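Local coordinates for protein probable flavin reductase (PDB 3RH7) that binds FMN and probably acts as an NADPH-dependent flavin reductase, at residues A[128-133]-A[146-151]; A[183-188]-A[206-211]; A[236-241]-A[252-257]. All blocks are in the same frame, centred on the assembly; numbering follows the deposited sequence.

Interaction 1 (A[128-133]-A[146-151])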
loop_
_atom_site.group_PDB
_atom_site.type_symbol
_atom_site.label_atom_id
_atom_site.label_comp_id
_atom_site.label_asym_id
_atom_site.label_seq_id
_atom_site.Cartn_x
_atom_site.Cartn_y
_atom_site.Cartn_z
ATOM N N PHE A 128 13.678 11.784 3.805
ATOM C CA PHE A 128 14.962 11.614 3.139
ATOM C C PHE A 128 15.458 12.913 2.503
ATOM O O PHE A 128 14.809 13.430 1.600
ATOM C CB PHE A 128 14.844 10.535 2.041
ATOM C CG PHE A 128 14.359 9.182 2.498
ATOM C CD1 PHE A 128 12.996 8.877 2.515
ATOM C CD2 PHE A 128 15.257 8.205 2.880
ATOM C CE1 PHE A 128 12.541 7.636 2.969
ATOM C CE2 PHE A 128 14.809 6.965 3.339
ATOM C CZ PHE A 128 13.451 6.689 3.381
ATOM N N GLU A 129 16.613 13.421 2.953
ATOM C CA GLU A 129 17.268 14.582 2.357
ATOM C C GLU A 129 18.112 14.086 1.198
ATOM O O GLU A 129 18.943 13.186 1.371
ATOM C CB GLU A 129 18.129 15.334 3.382
ATOM C CG GLU A 129 17.340 16.310 4.217
ATOM C CD GLU A 129 18.182 17.442 4.757
ATOM O OE1 GLU A 129 18.795 17.264 5.838
ATOM O OE2 GLU A 129 18.233 18.501 4.086
ATOM N N CYS A 130 17.872 14.636 0.015
ATOM C CA CYS A 130 18.532 14.189 -1.203
ATOM C C CYS A 130 19.319 15.294 -1.891
ATOM O O CYS A 130 19.277 16.466 -1.526
ATOM C CB CYS A 130 17.513 13.570 -2.160
ATOM S SG CYS A 130 16.813 11.993 -1.588
ATOM N N SER A 131 20.122 14.846 -2.836
ATOM C CA SER A 131 20.919 15.606 -3.763
ATOM C C SER A 131 20.601 15.001 -5.102
ATOM O O SER A 131 20.634 13.771 -5.220
ATOM C CB SER A 131 22.398 15.514 -3.411
ATOM O OG SER A 131 22.943 14.253 -3.758
HETATM N N MSE A 132 20.209 15.824 -6.083
HETATM C CA MSE A 132 19.859 15.329 -7.396
HETATM C C MSE A 132 21.046 14.763 -8.132
HETATM O O MSE A 132 22.088 15.416 -8.234
HETATM C CB MSE A 132 19.226 16.411 -8.226
HETATM C CG MSE A 132 17.760 16.191 -8.384
HETATM SE SE MSE A 132 16.891 17.758 -9.091
HETATM C CE MSE A 132 15.505 18.018 -7.814
ATOM N N GLN A 133 20.897 13.512 -8.587
ATOM C CA GLN A 133 21.913 12.812 -9.343
ATOM C C GLN A 133 21.616 13.080 -10.798
ATOM O O GLN A 133 22.383 13.769 -11.466
ATOM C CB GLN A 133 21.922 11.310 -9.017
ATOM C CG GLN A 133 22.652 10.963 -7.738
ATOM C CD GLN A 133 23.977 10.257 -7.947
ATOM O OE1 GLN A 133 24.953 10.509 -7.219
ATOM N NE2 GLN A 133 24.036 9.319 -8.902
ATOM N N GLY A 146 17.672 10.835 -6.733
ATOM C CA GLY A 146 18.366 11.491 -5.644
ATOM C C GLY A 146 19.235 10.560 -4.831
ATOM O O GLY A 146 18.926 9.366 -4.683
ATOM N N ARG A 147 20.350 11.108 -4.324
ATOM C CA ARG A 147 21.255 10.380 -3.451
ATOM C C ARG A 147 20.923 10.811 -2.035
ATOM O O ARG A 147 20.961 12.008 -1.745
ATOM C CB ARG A 147 22.728 10.622 -3.812
ATOM C CG ARG A 147 23.674 9.556 -3.271
ATOM C CD ARG A 147 25.090 10.086 -3.086
ATOM N NE ARG A 147 26.042 9.038 -2.691
ATOM C CZ ARG A 147 26.251 8.615 -1.441
ATOM N NH1 ARG A 147 25.559 9.132 -0.430
ATOM N NH2 ARG A 147 27.138 7.657 -1.198
ATOM N N VAL A 148 20.530 9.853 -1.169
ATOM C CA VAL A 148 20.168 10.143 0.223
ATOM C C VAL A 148 21.405 10.660 0.970
ATOM O O VAL A 148 22.433 9.967 1.057
ATOM C CB VAL A 148 19.522 8.943 0.958
ATOM C CG1 VAL A 148 19.086 9.326 2.360
ATOM C CG2 VAL A 148 18.338 8.404 0.191
ATOM N N THR A 149 21.302 11.905 1.445
ATOM C CA THR A 149 22.346 12.586 2.194
ATOM C C THR A 149 22.062 12.405 3.700
ATOM O O THR A 149 22.996 12.274 4.494
ATOM C CB THR A 149 22.452 14.079 1.768
ATOM O OG1 THR A 149 21.413 14.880 2.360
ATOM C CG2 THR A 149 22.484 14.267 0.254
ATOM N N ALA A 150 20.764 12.389 4.077
ATOM C CA ALA A 150 20.283 12.234 5.458
ATOM C C ALA A 150 18.879 11.615 5.448
ATOM O O ALA A 150 18.153 11.746 4.455
ATOM C CB ALA A 150 20.262 13.584 6.156
ATOM N N PHE A 151 18.497 10.931 6.542
ATOM C CA PHE A 151 17.167 10.321 6.644
ATOM C C PHE A 151 16.773 10.066 8.107
ATOM O O PHE A 151 17.610 10.127 9.024
ATOM C CB PHE A 151 17.067 9.015 5.822
ATOM C CG PHE A 151 17.882 7.859 6.348
ATOM C CD1 PHE A 151 19.219 7.700 5.977
ATOM C CD2 PHE A 151 17.318 6.922 7.204
ATOM C CE1 PHE A 151 19.975 6.634 6.473
ATOM C CE2 PHE A 151 18.068 5.848 7.678
ATOM C CZ PHE A 151 19.395 5.724 7.328
#
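Residues 128-133 and 146-151 pair as the two antiparallel arms of a beta hairpin in the FMN-binding split barrel. A classic beta bulge interrupts the ladder: Thr149 and Ala150 both face Glu129. The carbonyl of Glu129 takes the N-H of Thr149 (N to O 2.7 Å), nearly along its C=O axis, and a weaker N-H from Ala150. Glu129 N returns a bond to Ala150 O (2.7 Å).

The bulge residue Thr149 holds OG1 between its own N and carbonyl carbon (chi1 78°). This lays OG1 beside Glu129 CB at 3.5 Å. CG2 lies anti to the carbonyl carbon and meets Ser131 CB at 3.9 Å. OG1 is also weakly bonded to Asp116. An alanine here would lack OG1 and CG2, and would probably loosen the packing on Ser131 and the weak tie to Asp116. Glu129 runs extended beyond CG, past Ala150 CB, and its OE2 accepts from the backbone N of Asp116.

Phe128, Val148 and Phe151 share the other face. Phe128 CG stands anti to the carbonyl carbon (chi1 -57°). Its CD2 corner touches Phe151 CB at 3.5 Å, while Val148 CG1 sits at the ring edge, 4.0 Å from CD2. Phe151 takes the crowded rotamer (chi1 69°), and its ring leads away to meet Phe16 of the second subunit edge to face. Phe25 of that subunit meets the Phe128 ring. The chemistry is therefore split: polar ties to Asp116 on one face, and an apolar surface joined to the subunit interface on the other.

Interaction 2 (A[183-188]-A[206-211])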
loop_
_atom_site.group_PDB
_atom_site.type_symbol
_atom_site.label_atom_id
_atom_site.label_comp_id
_atom_site.label_asym_id
_atom_site.label_seq_id
_atom_site.Cartn_x
_atom_site.Cartn_y
_atom_site.Cartn_z
ATOM N N GLU A 183 -24.684 -3.274 16.508
ATOM C CA GLU A 183 -24.941 -3.339 15.062
ATOM C C GLU A 183 -24.174 -2.232 14.332
ATOM O O GLU A 183 -23.961 -1.148 14.897
ATOM C CB GLU A 183 -26.446 -3.299 14.709
ATOM C CG GLU A 183 -27.106 -1.974 15.024
ATOM C CD GLU A 183 -28.579 -1.769 14.714
ATOM O OE1 GLU A 183 -29.289 -2.753 14.404
ATOM O OE2 GLU A 183 -29.031 -0.609 14.851
ATOM N N ILE A 184 -23.707 -2.537 13.119
ATOM C CA ILE A 184 -22.985 -1.584 12.291
ATOM C C ILE A 184 -23.735 -1.381 10.963
ATOM O O ILE A 184 -24.293 -2.331 10.386
ATOM C CB ILE A 184 -21.506 -1.999 12.029
ATOM C CG1 ILE A 184 -21.434 -3.469 11.550
ATOM C CG2 ILE A 184 -20.596 -1.692 13.211
ATOM C CD1 ILE A 184 -20.127 -4.280 11.687
ATOM N N ARG A 185 -23.729 -0.136 10.473
ATOM C CA ARG A 185 -24.266 0.137 9.164
ATOM C C ARG A 185 -23.101 -0.008 8.200
ATOM O O ARG A 185 -22.111 0.731 8.305
ATOM C CB ARG A 185 -24.906 1.517 9.086
ATOM C CG ARG A 185 -25.199 1.868 7.652
ATOM C CD ARG A 185 -25.743 3.246 7.505
ATOM N NE ARG A 185 -27.174 3.292 7.761
ATOM C CZ ARG A 185 -27.698 3.888 8.816
ATOM N NH1 ARG A 185 -26.908 4.487 9.713
ATOM N NH2 ARG A 185 -29.020 3.911 8.987
ATOM N N LEU A 186 -23.189 -0.995 7.299
ATOM C CA LEU A 186 -22.138 -1.231 6.319
ATOM C C LEU A 186 -22.436 -0.453 5.072
ATOM O O LEU A 186 -23.402 -0.766 4.373
ATOM C CB LEU A 186 -22.009 -2.716 5.992
ATOM C CG LEU A 186 -21.790 -3.663 7.143
ATOM C CD1 LEU A 186 -21.630 -5.042 6.626
ATOM C CD2 LEU A 186 -20.572 -3.252 7.959
ATOM N N GLY A 187 -21.643 0.581 4.826
ATOM C CA GLY A 187 -21.795 1.409 3.637
ATOM C C GLY A 187 -20.668 1.210 2.653
ATOM O O GLY A 187 -19.637 0.631 3.001
ATOM N N ALA A 188 -20.829 1.708 1.433
ATOM C CA ALA A 188 -19.791 1.586 0.429
ATOM C C ALA A 188 -19.754 2.753 -0.535
ATOM O O ALA A 188 -20.798 3.270 -0.939
ATOM C CB ALA A 188 -19.971 0.300 -0.358
ATOM N N LEU A 206 -26.061 6.527 0.190
ATOM C CA LEU A 206 -25.066 5.539 -0.178
ATOM C C LEU A 206 -25.633 4.133 0.035
ATOM O O LEU A 206 -26.469 3.960 0.927
ATOM C CB LEU A 206 -23.791 5.734 0.645
ATOM C CG LEU A 206 -22.803 6.736 0.112
ATOM C CD1 LEU A 206 -21.764 7.074 1.176
ATOM C CD2 LEU A 206 -22.156 6.239 -1.205
ATOM N N PRO A 207 -25.242 3.116 -0.769
ATOM C CA PRO A 207 -25.794 1.768 -0.543
ATOM C C PRO A 207 -25.351 1.247 0.806
ATOM O O PRO A 207 -24.183 1.425 1.152
ATOM C CB PRO A 207 -25.190 0.953 -1.688
ATOM C CG PRO A 207 -23.936 1.683 -2.043
ATOM C CD PRO A 207 -24.280 3.115 -1.897
ATOM N N ASN A 208 -26.281 0.703 1.606
ATOM C CA ASN A 208 -25.897 0.196 2.932
ATOM C C ASN A 208 -26.879 -0.809 3.474
ATOM O O ASN A 208 -28.050 -0.826 3.066
ATOM C CB ASN A 208 -25.761 1.340 3.939
ATOM C CG ASN A 208 -27.078 1.975 4.327
ATOM O OD1 ASN A 208 -27.695 1.607 5.339
ATOM N ND2 ASN A 208 -27.543 2.914 3.511
ATOM N N CYS A 209 -26.416 -1.583 4.456
ATOM C CA CYS A 209 -27.211 -2.544 5.199
ATOM C C CYS A 209 -26.629 -2.687 6.595
ATOM O O CYS A 209 -25.413 -2.760 6.735
ATOM C CB CYS A 209 -27.313 -3.886 4.474
ATOM S SG CYS A 209 -25.751 -4.795 4.316
ATOM N N THR A 210 -27.498 -2.646 7.622
ATOM C CA THR A 210 -27.122 -2.723 9.041
ATOM C C THR A 210 -27.260 -4.164 9.524
ATOM O O THR A 210 -28.352 -4.741 9.507
ATOM C CB THR A 210 -27.962 -1.740 9.871
ATOM O OG1 THR A 210 -27.876 -0.436 9.295
ATOM C CG2 THR A 210 -27.554 -1.692 11.314
ATOM N N VAL A 211 -26.134 -4.730 9.978
ATOM C CA VAL A 211 -26.006 -6.107 10.463
ATOM C C VAL A 211 -25.209 -6.133 11.767
ATOM O O VAL A 211 -24.606 -5.115 12.140
ATOM C CB VAL A 211 -25.331 -7.008 9.390
ATOM C CG1 VAL A 211 -26.157 -7.073 8.110
ATOM C CG2 VAL A 211 -23.898 -6.543 9.082
#
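An antiparallel ladder joins strand 184-188 to strand 208-211, one of the two outermost strands, within this chain, of a four-stranded mixed sheet. The ladder is regular. Ile184 and Val211 exchange two backbone bonds, and so do Leu186 and Cys209. Arg185 faces Thr210 and Gly187 faces Asn208 as non-hydrogen-bonded pairs.

Arg185 carries the polar face. Its CB lies 3.6 Å from Thr210 OG1. CG is anti to the backbone N (chi1 169°) and passes Asn208 CB at 3.8 Å. CD comes within 3.3 Å of Asn208 OD1. The chain then bends at chi3 (-83°), which brings NE to the same oxygen. NE donates to Asn208 OD1 at 3.0 Å. The oxygen lies in the guanidinium plane. The N-H...O angle is bent, and the donor stands well above the amide plane, off the lone pairs. The two flat groups are turned 73° apart. At the tip, NH1 forms a salt bridge with Asp246. NH2 comes near the like-charged Arg248, and the acid of Asp246 would probably ease that repulsion. Thr210 OG1 lies over one guanidinium face and is weakly bonded to Arg248.

The opposite face is apolar. Leu186 CD1 reaches Val211 CG2 at 3.7 Å, the two side chains crossing at about a right angle. Leu186 also packs on Pro216 and Thr219 of helix 216-228, so this face of the sheet is covered by that helix.

Asn208 is held from both ends of its amide: while OD1 receives Arg185, its ND2 donates to Leu206 O at 3.0 Å, in the plane of that carbonyl.

Interaction 3 (A[236-241]-A[252-257])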
loop_
_atom_site.group_PDB
_atom_site.type_symbol
_atom_site.label_atom_id
_atom_site.label_comp_id
_atom_site.label_asym_id
_atom_site.label_seq_id
_atom_site.Cartn_x
_atom_site.Cartn_y
_atom_site.Cartn_z
ATOM N N PHE A 236 -10.367 -1.514 0.510
ATOM C CA PHE A 236 -9.892 -1.011 1.787
ATOM C C PHE A 236 -10.971 -0.221 2.471
ATOM O O PHE A 236 -11.826 0.355 1.813
ATOM C CB PHE A 236 -8.636 -0.132 1.603
ATOM C CG PHE A 236 -7.342 -0.871 1.364
ATOM C CD1 PHE A 236 -6.648 -1.444 2.418
ATOM C CD2 PHE A 236 -6.807 -0.976 0.090
ATOM C CE1 PHE A 236 -5.449 -2.128 2.198
ATOM C CE2 PHE A 236 -5.622 -1.670 -0.135
ATOM C CZ PHE A 236 -4.946 -2.242 0.917
ATOM N N LEU A 237 -10.909 -0.163 3.796
ATOM C CA LEU A 237 -11.838 0.623 4.598
ATOM C C LEU A 237 -11.703 2.094 4.217
ATOM O O LEU A 237 -10.585 2.612 4.054
ATOM C CB LEU A 237 -11.563 0.419 6.094
ATOM C CG LEU A 237 -12.019 -0.896 6.669
ATOM C CD1 LEU A 237 -11.454 -1.097 8.026
ATOM C CD2 LEU A 237 -13.509 -0.949 6.749
ATOM N N TYR A 238 -12.843 2.740 3.998
ATOM C CA TYR A 238 -12.868 4.142 3.612
ATOM C C TYR A 238 -12.974 5.042 4.841
ATOM O O TYR A 238 -12.208 5.994 4.990
ATOM C CB TYR A 238 -14.037 4.371 2.671
ATOM C CG TYR A 238 -13.970 5.645 1.878
ATOM C CD1 TYR A 238 -13.278 5.701 0.675
ATOM C CD2 TYR A 238 -14.712 6.756 2.254
ATOM C CE1 TYR A 238 -13.288 6.847 -0.113
ATOM C CE2 TYR A 238 -14.731 7.909 1.473
ATOM C CZ TYR A 238 -14.015 7.948 0.291
ATOM O OH TYR A 238 -14.003 9.079 -0.487
ATOM N N SER A 239 -13.902 4.706 5.737
ATOM C CA SER A 239 -14.189 5.489 6.925
ATOM C C SER A 239 -14.900 4.649 8.010
ATOM O O SER A 239 -15.729 3.799 7.692
ATOM C CB SER A 239 -15.068 6.667 6.509
ATOM O OG SER A 239 -15.568 7.392 7.616
ATOM N N VAL A 240 -14.583 4.895 9.271
ATOM C CA VAL A 240 -15.259 4.239 10.397
ATOM C C VAL A 240 -15.656 5.355 11.347
ATOM O O VAL A 240 -14.779 6.103 11.781
ATOM C CB VAL A 240 -14.452 3.136 11.114
ATOM C CG1 VAL A 240 -15.245 2.586 12.285
ATOM C CG2 VAL A 240 -14.069 2.017 10.152
ATOM N N TYR A 241 -16.965 5.500 11.630
ATOM C CA TYR A 241 -17.466 6.582 12.454
ATOM C C TYR A 241 -18.794 6.237 13.158
ATOM O O TYR A 241 -19.420 5.250 12.829
ATOM C CB TYR A 241 -17.653 7.830 11.566
ATOM C CG TYR A 241 -18.748 7.731 10.527
ATOM C CD1 TYR A 241 -20.047 8.153 10.809
ATOM C CD2 TYR A 241 -18.478 7.274 9.244
ATOM C CE1 TYR A 241 -21.060 8.083 9.851
ATOM C CE2 TYR A 241 -19.483 7.193 8.274
ATOM C CZ TYR A 241 -20.774 7.607 8.579
ATOM O OH TYR A 241 -21.781 7.545 7.640
ATOM N N VAL A 252 -17.641 2.092 6.519
ATOM C CA VAL A 252 -17.737 2.411 5.091
ATOM C C VAL A 252 -16.496 1.885 4.387
ATOM O O VAL A 252 -15.363 2.162 4.811
ATOM C CB VAL A 252 -17.961 3.922 4.824
ATOM C CG1 VAL A 252 -18.168 4.199 3.332
ATOM C CG2 VAL A 252 -19.135 4.452 5.636
ATOM N N TYR A 253 -16.721 1.081 3.333
ATOM C CA TYR A 253 -15.664 0.467 2.533
ATOM C C TYR A 253 -15.553 1.140 1.207
ATOM O O TYR A 253 -16.526 1.739 0.720
ATOM C CB TYR A 253 -15.977 -1.010 2.289
ATOM C CG TYR A 253 -15.400 -1.973 3.292
ATOM C CD1 TYR A 253 -14.089 -2.428 3.175
ATOM C CD2 TYR A 253 -16.191 -2.525 4.291
ATOM C CE1 TYR A 253 -13.577 -3.405 4.028
ATOM C CE2 TYR A 253 -15.684 -3.482 5.170
ATOM C CZ TYR A 253 -14.378 -3.933 5.024
ATOM O OH TYR A 253 -13.870 -4.911 5.842
ATOM N N HIS A 254 -14.374 1.041 0.604
ATOM C CA HIS A 254 -14.202 1.522 -0.740
ATOM C C HIS A 254 -14.497 0.301 -1.596
ATOM O O HIS A 254 -14.113 -0.790 -1.182
ATOM C CB HIS A 254 -12.812 2.159 -0.961
ATOM C CG HIS A 254 -12.676 2.892 -2.272
ATOM N ND1 HIS A 254 -13.769 3.073 -3.151
ATOM C CD2 HIS A 254 -11.581 3.444 -2.839
ATOM C CE1 HIS A 254 -13.293 3.718 -4.205
ATOM N NE2 HIS A 254 -11.987 3.962 -4.075
ATOM N N ALA A 255 -15.280 0.429 -2.700
ATOM C CA ALA A 255 -15.588 -0.750 -3.511
ATOM C C ALA A 255 -15.601 -0.451 -5.019
ATOM O O ALA A 255 -15.514 0.707 -5.413
ATOM C CB ALA A 255 -16.915 -1.348 -3.073
ATOM N N LEU A 256 -15.662 -1.511 -5.851
ATOM C CA LEU A 256 -15.693 -1.418 -7.309
ATOM C C LEU A 256 -16.782 -2.248 -7.901
ATOM O O LEU A 256 -16.962 -3.403 -7.488
ATOM C CB LEU A 256 -14.381 -1.876 -7.942
ATOM C CG LEU A 256 -13.194 -0.981 -7.822
ATOM C CD1 LEU A 256 -12.014 -1.610 -8.495
ATOM C CD2 LEU A 256 -13.472 0.400 -8.368
ATOM N N ALA A 257 -17.459 -1.695 -8.917
ATOM C CA ALA A 257 -18.501 -2.411 -9.628
ATOM C C ALA A 257 -18.077 -2.690 -11.063
ATOM O O ALA A 257 -17.355 -1.886 -11.683
ATOM C CB ALA A 257 -19.794 -1.627 -9.606
#
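A beta hairpin made of strands 232-242 and 249-257 holds this contact, and a classic beta bulge breaks its register. Tyr238 and Ser239 both face Val252. The oxygen of Val252 is gripped by two donors. Tyr238 N comes in the carbonyl plane, on a lone pair, at 2.7 Å from Val252 O. Ser239 N comes from above that plane, at 3.1 Å from the same Val252 O. Val252 N bonds back to Ser239 O, and His254 N bonds to Phe236 O at 2.9 Å, both nearly along the C=O axis.

The side chains divide between two sides. On one, Leu237 CD2 sits over the centre of the Tyr253 ring, 3.5 Å from its centroid and 11° off the normal, a CH-pi contact. Leu237 has CG anti to its carbonyl carbon, and the branch swings back toward the partner strand. Helix 169-181 covers Leu237 and helix 216-228 covers Tyr253.

On the other side, Tyr238 and His254 each hold CG anti to the backbone N. They meet T-shaped, the tyrosine edge toward the imidazole face, with centroids 5.7 Å apart and planes at 69°. Tyr238 CD1 is 3.9 Å from His254 CB. Arg289 makes a cation-pi contact with Tyr238, and His254 ND1 is hydrogen-bonded to Val189 O, which would fix the turn of the imidazole. Further along, Tyr241 CE2 rests on Val252 CG2 at 3.8 Å.

Two successive residues on one strand, both bonded through N-H to a single carbonyl opposite, are the signature of a classic bulge in an antiparallel hairpin.

The three contacts follow one another along the chain, each closing before the next opens. Interaction 1 belongs to the antiparallel sheet of the FMN-binding split barrel. Interactions 2 and 3 share the four-stranded mixed sheet on the opposite side of the chain's centre. Centres of interactions 1 and 2 are 46 Å apart, and those of 1 and 3 are 36 Å apart. Interactions 2 and 3 have centres 11 Å apart and touch through neighbouring strands 184-191 and 249-257, where Gly187 O and Tyr253 N probably bond at 3.0 Å. Interactions 1 and 3 both reach the second subunit, so both sheets take part in the dimer.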